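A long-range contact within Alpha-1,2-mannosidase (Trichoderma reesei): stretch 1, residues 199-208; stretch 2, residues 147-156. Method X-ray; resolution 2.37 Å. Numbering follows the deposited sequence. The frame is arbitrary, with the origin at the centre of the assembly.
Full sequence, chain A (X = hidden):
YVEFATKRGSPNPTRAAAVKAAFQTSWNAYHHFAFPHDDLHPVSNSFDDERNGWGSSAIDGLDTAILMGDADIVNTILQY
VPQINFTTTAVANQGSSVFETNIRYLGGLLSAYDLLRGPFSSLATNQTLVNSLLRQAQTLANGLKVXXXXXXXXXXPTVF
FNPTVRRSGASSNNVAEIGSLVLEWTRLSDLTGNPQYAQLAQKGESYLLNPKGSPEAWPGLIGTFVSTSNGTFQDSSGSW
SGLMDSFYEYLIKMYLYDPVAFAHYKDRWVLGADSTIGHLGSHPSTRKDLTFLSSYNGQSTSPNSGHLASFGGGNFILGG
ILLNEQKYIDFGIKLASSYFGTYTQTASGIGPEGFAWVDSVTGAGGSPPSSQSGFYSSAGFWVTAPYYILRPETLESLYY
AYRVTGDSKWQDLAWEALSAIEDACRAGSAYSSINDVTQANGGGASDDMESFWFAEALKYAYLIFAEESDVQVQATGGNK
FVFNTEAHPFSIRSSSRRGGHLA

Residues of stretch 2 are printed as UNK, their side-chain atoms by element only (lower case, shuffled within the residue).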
# COMPACT_ATOMS: atom_id res chain seq x y z
N GLN A 199 -9.17 -2.88 -20.63
CA GLN A 199 -10.54 -3.37 -20.82
C GLN A 199 -10.92 -4.43 -19.80
O GLN A 199 -12.00 -4.40 -19.22
CB GLN A 199 -10.70 -3.94 -22.24
CG GLN A 199 -10.77 -2.87 -23.32
CD GLN A 199 -10.60 -3.43 -24.73
OE1 GLN A 199 -10.74 -2.69 -25.71
NE2 GLN A 199 -10.28 -4.72 -24.84
N LEU A 200 -10.00 -5.36 -19.57
CA LEU A 200 -10.21 -6.44 -18.63
C LEU A 200 -10.35 -5.94 -17.20
O LEU A 200 -11.30 -6.29 -16.51
CB LEU A 200 -9.04 -7.42 -18.72
CG LEU A 200 -9.22 -8.73 -19.51
CD1 LEU A 200 -10.39 -8.63 -20.48
CD2 LEU A 200 -7.91 -9.06 -20.22
N ALA A 201 -9.40 -5.12 -16.76
CA ALA A 201 -9.42 -4.60 -15.40
C ALA A 201 -10.64 -3.74 -15.12
O ALA A 201 -11.28 -3.85 -14.07
CB ALA A 201 -8.15 -3.80 -15.14
N GLN A 202 -10.95 -2.87 -16.08
CA GLN A 202 -12.08 -1.96 -15.96
C GLN A 202 -13.43 -2.66 -15.95
O GLN A 202 -14.38 -2.17 -15.34
CB GLN A 202 -12.01 -0.92 -17.08
CG GLN A 202 -10.81 -0.01 -16.91
CD GLN A 202 -10.66 0.98 -18.03
OE1 GLN A 202 -9.61 1.60 -18.18
NE2 GLN A 202 -11.71 1.14 -18.83
N LYS A 203 -13.51 -3.79 -16.64
CA LYS A 203 -14.76 -4.53 -16.67
C LYS A 203 -15.01 -5.12 -15.29
O LYS A 203 -16.11 -5.02 -14.75
CB LYS A 203 -14.71 -5.66 -17.71
CG LYS A 203 -16.00 -6.48 -17.78
CD LYS A 203 -16.06 -7.38 -19.02
CE LYS A 203 -17.43 -8.01 -19.18
NZ LYS A 203 -17.51 -8.89 -20.39
N GLY A 204 -13.97 -5.72 -14.72
CA GLY A 204 -14.13 -6.29 -13.39
C GLY A 204 -14.47 -5.21 -12.39
O GLY A 204 -15.22 -5.44 -11.44
N GLU A 205 -13.93 -4.01 -12.61
CA GLU A 205 -14.15 -2.87 -11.72
C GLU A 205 -15.58 -2.34 -11.82
O GLU A 205 -16.15 -1.89 -10.83
CB GLU A 205 -13.15 -1.75 -12.05
CG GLU A 205 -13.30 -0.46 -11.23
CD GLU A 205 -12.40 -0.41 -9.98
OE1 GLU A 205 -12.48 0.59 -9.25
OE2 GLU A 205 -11.63 -1.36 -9.73
N SER A 206 -16.14 -2.41 -13.03
CA SER A 206 -17.48 -1.92 -13.30
C SER A 206 -18.54 -2.43 -12.33
O SER A 206 -19.44 -1.69 -11.95
CB SER A 206 -17.89 -2.26 -14.74
OG SER A 206 -18.20 -3.63 -14.89
N TYR A 207 -18.43 -3.70 -11.94
CA TYR A 207 -19.38 -4.32 -11.01
C TYR A 207 -19.34 -3.69 -9.62
O TYR A 207 -20.32 -3.75 -8.88
CB TYR A 207 -19.08 -5.82 -10.90
CG TYR A 207 -19.35 -6.58 -12.17
CD1 TYR A 207 -20.64 -7.03 -12.46
CD2 TYR A 207 -18.34 -6.84 -13.09
CE1 TYR A 207 -20.91 -7.73 -13.64
CE2 TYR A 207 -18.60 -7.54 -14.27
CZ TYR A 207 -19.89 -7.98 -14.54
OH TYR A 207 -20.14 -8.71 -15.68
N LEU A 208 -18.21 -3.08 -9.28
CA LEU A 208 -18.02 -2.43 -7.99
C LEU A 208 -18.51 -0.98 -7.97
O LEU A 208 -18.77 -0.43 -6.90
CB LEU A 208 -16.54 -2.45 -7.60
CG LEU A 208 -15.93 -3.78 -7.12
CD1 LEU A 208 -16.14 -4.85 -8.17
CD2 LEU A 208 -14.44 -3.57 -6.84
N UNK A 147 -7.04 -14.69 -15.36
CA UNK A 147 -7.85 -14.42 -14.18
C UNK A 147 -9.22 -13.82 -14.55
O UNK A 147 -10.20 -14.02 -13.83
c UNK A 147 -7.11 -13.46 -13.26
N UNK A 148 -9.26 -13.09 -15.66
CA UNK A 148 -10.50 -12.47 -16.10
C UNK A 148 -11.39 -13.34 -16.96
O UNK A 148 -12.40 -12.86 -17.48
c UNK A 148 -10.21 -11.18 -16.86
c UNK A 148 -7.29 -9.27 -15.39
c UNK A 148 -8.02 -10.19 -16.12
c UNK A 148 -9.41 -10.18 -16.08
c UNK A 148 -7.94 -8.33 -14.61
c UNK A 148 -10.06 -9.24 -15.29
c UNK A 148 -9.33 -8.31 -14.55
N UNK A 149 -11.03 -14.62 -17.12
CA UNK A 149 -11.84 -15.52 -17.95
C UNK A 149 -13.00 -16.14 -17.18
O UNK A 149 -13.33 -17.31 -17.36
c UNK A 149 -10.99 -16.67 -18.58
o UNK A 149 -10.31 -17.41 -17.55
c UNK A 149 -9.98 -16.11 -19.57
N UNK A 150 -13.62 -15.34 -16.31
CA UNK A 150 -14.76 -15.80 -15.54
C UNK A 150 -16.01 -15.40 -16.34
O UNK A 150 -15.93 -14.57 -17.22
c UNK A 150 -13.62 -15.45 -13.33
o UNK A 150 -14.89 -13.68 -14.37
c UNK A 150 -14.83 -15.10 -14.17
N UNK A 151 -17.17 -15.99 -16.01
CA UNK A 151 -18.42 -15.68 -16.72
C UNK A 151 -18.79 -14.20 -16.68
O UNK A 151 -19.32 -13.67 -17.66
c UNK A 151 -17.37 -17.08 -15.03
c UNK A 151 -19.45 -16.56 -15.99
c UNK A 151 -18.64 -17.73 -15.55
N UNK A 152 -18.51 -13.53 -15.57
CA UNK A 152 -18.83 -12.11 -15.41
C UNK A 152 -17.70 -11.17 -15.83
O UNK A 152 -17.94 -10.03 -16.24
o UNK A 152 -18.01 -11.92 -13.13
c UNK A 152 -19.17 -11.79 -13.95
N UNK A 153 -16.47 -11.64 -15.71
CA UNK A 153 -15.35 -10.80 -16.04
C UNK A 153 -14.66 -10.39 -14.74
O UNK A 153 -13.57 -9.83 -14.77
N UNK A 154 -15.31 -10.66 -13.61
CA UNK A 154 -14.72 -10.34 -12.31
C UNK A 154 -13.55 -11.30 -12.20
O UNK A 154 -13.72 -12.53 -12.29
c UNK A 154 -16.90 -9.68 -11.22
c UNK A 154 -14.99 -10.40 -9.79
c UNK A 154 -15.70 -10.60 -11.13
N UNK A 155 -12.34 -10.77 -11.99
CA UNK A 155 -11.14 -11.60 -11.88
C UNK A 155 -11.16 -12.65 -10.78
O UNK A 155 -11.71 -12.44 -9.70
c UNK A 155 -10.03 -10.57 -11.65
c UNK A 155 -10.75 -9.51 -10.87
c UNK A 155 -12.04 -9.37 -11.65
N UNK A 156 -10.57 -13.80 -11.08
CA UNK A 156 -10.44 -14.90 -10.15
C UNK A 156 -9.17 -14.47 -9.40
O UNK A 156 -8.20 -14.07 -10.03
o UNK A 156 -9.31 -17.38 -9.05
o UNK A 156 -10.73 -18.43 -10.37
c UNK A 156 -10.18 -16.19 -10.93
c UNK A 156 -10.06 -17.42 -10.04
O HOH W 1 -18.05 -11.37 -19.50
O HOH W 2 -12.52 -8.56 -17.13

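Position 147 carries a single side-chain carbon, which marks it as Ala147; it lies out of reach of the helix, and its backbone O accepts a hydrogen bond from N of position 156, 2.8 Å away, which ties the ends of the stretch together.

At position 148 one carbon leads to a ring of six carbons, and CA-to-CB points toward the helix. This is Phe148. A flat, apolar ring suits the place: CB of Leu200 sits over one face, 3.9 Å from the ring centroid and 12° off the normal, a CH-pi contact, while CG of Leu200 lies 3.7 Å from CG of Phe148.

Position 149 has a carbon bearing one oxygen and one carbon, pointing away from the helix: Thr149, an exposed residue whose polar group suits its setting.

The same branched pattern recurs at 150, so this is Thr150. It works within its own loop: its OG1 accepts from N of position 153 at 2.9 Å and donates to O of position 154 at 2.6 Å.

At 151 three carbons close a ring onto the backbone N, the signature of Pro151. Its phi of -57° fits that closed ring, and its O takes a water that also binds NZ of Lys203.

Position 152 shows one carbon and then one oxygen: Ser152. Its OG accepts from N of position 154 at 3.0 Å, bracing the turn, and its backbone O receives the hydrogen bond from OH of Tyr207 at 2.6 Å.

Position 153 has no side-chain atoms and is Gly153. Its phi of 107° would jam a CB against the preceding carbonyl, and such a CB would also lie 3.1 Å from CD of Lys203.

At 154 one carbon carries two more: Val154. Its compact apolar branches suit the buried site, with CG2 lying 3.7 Å from CD2 of Tyr207.

Position 155 again has three carbons closed onto N, so it is Pro155; its CD approaches CA of Gly204 to 4.1 Å, where an ideal CB on that glycine would clash.

Position 156 has two carbons, the second bearing two oxygens: Asp156. It is out of reach of the helix, and its carboxylate is hydrogen-bonded outside this contact.

The contact thus works through close packing around Gly204, whose CA comes within 4.2 Å of CA of Val154. Leu200 and Phe148 supply an apolar contact, Tyr207 anchors the loop through the one direct hydrogen bond, and a water donating to O of both Leu200 and Gly153 bridges the two backbones.

Stretch 2, residues 147-156: AFTTPSGVPD
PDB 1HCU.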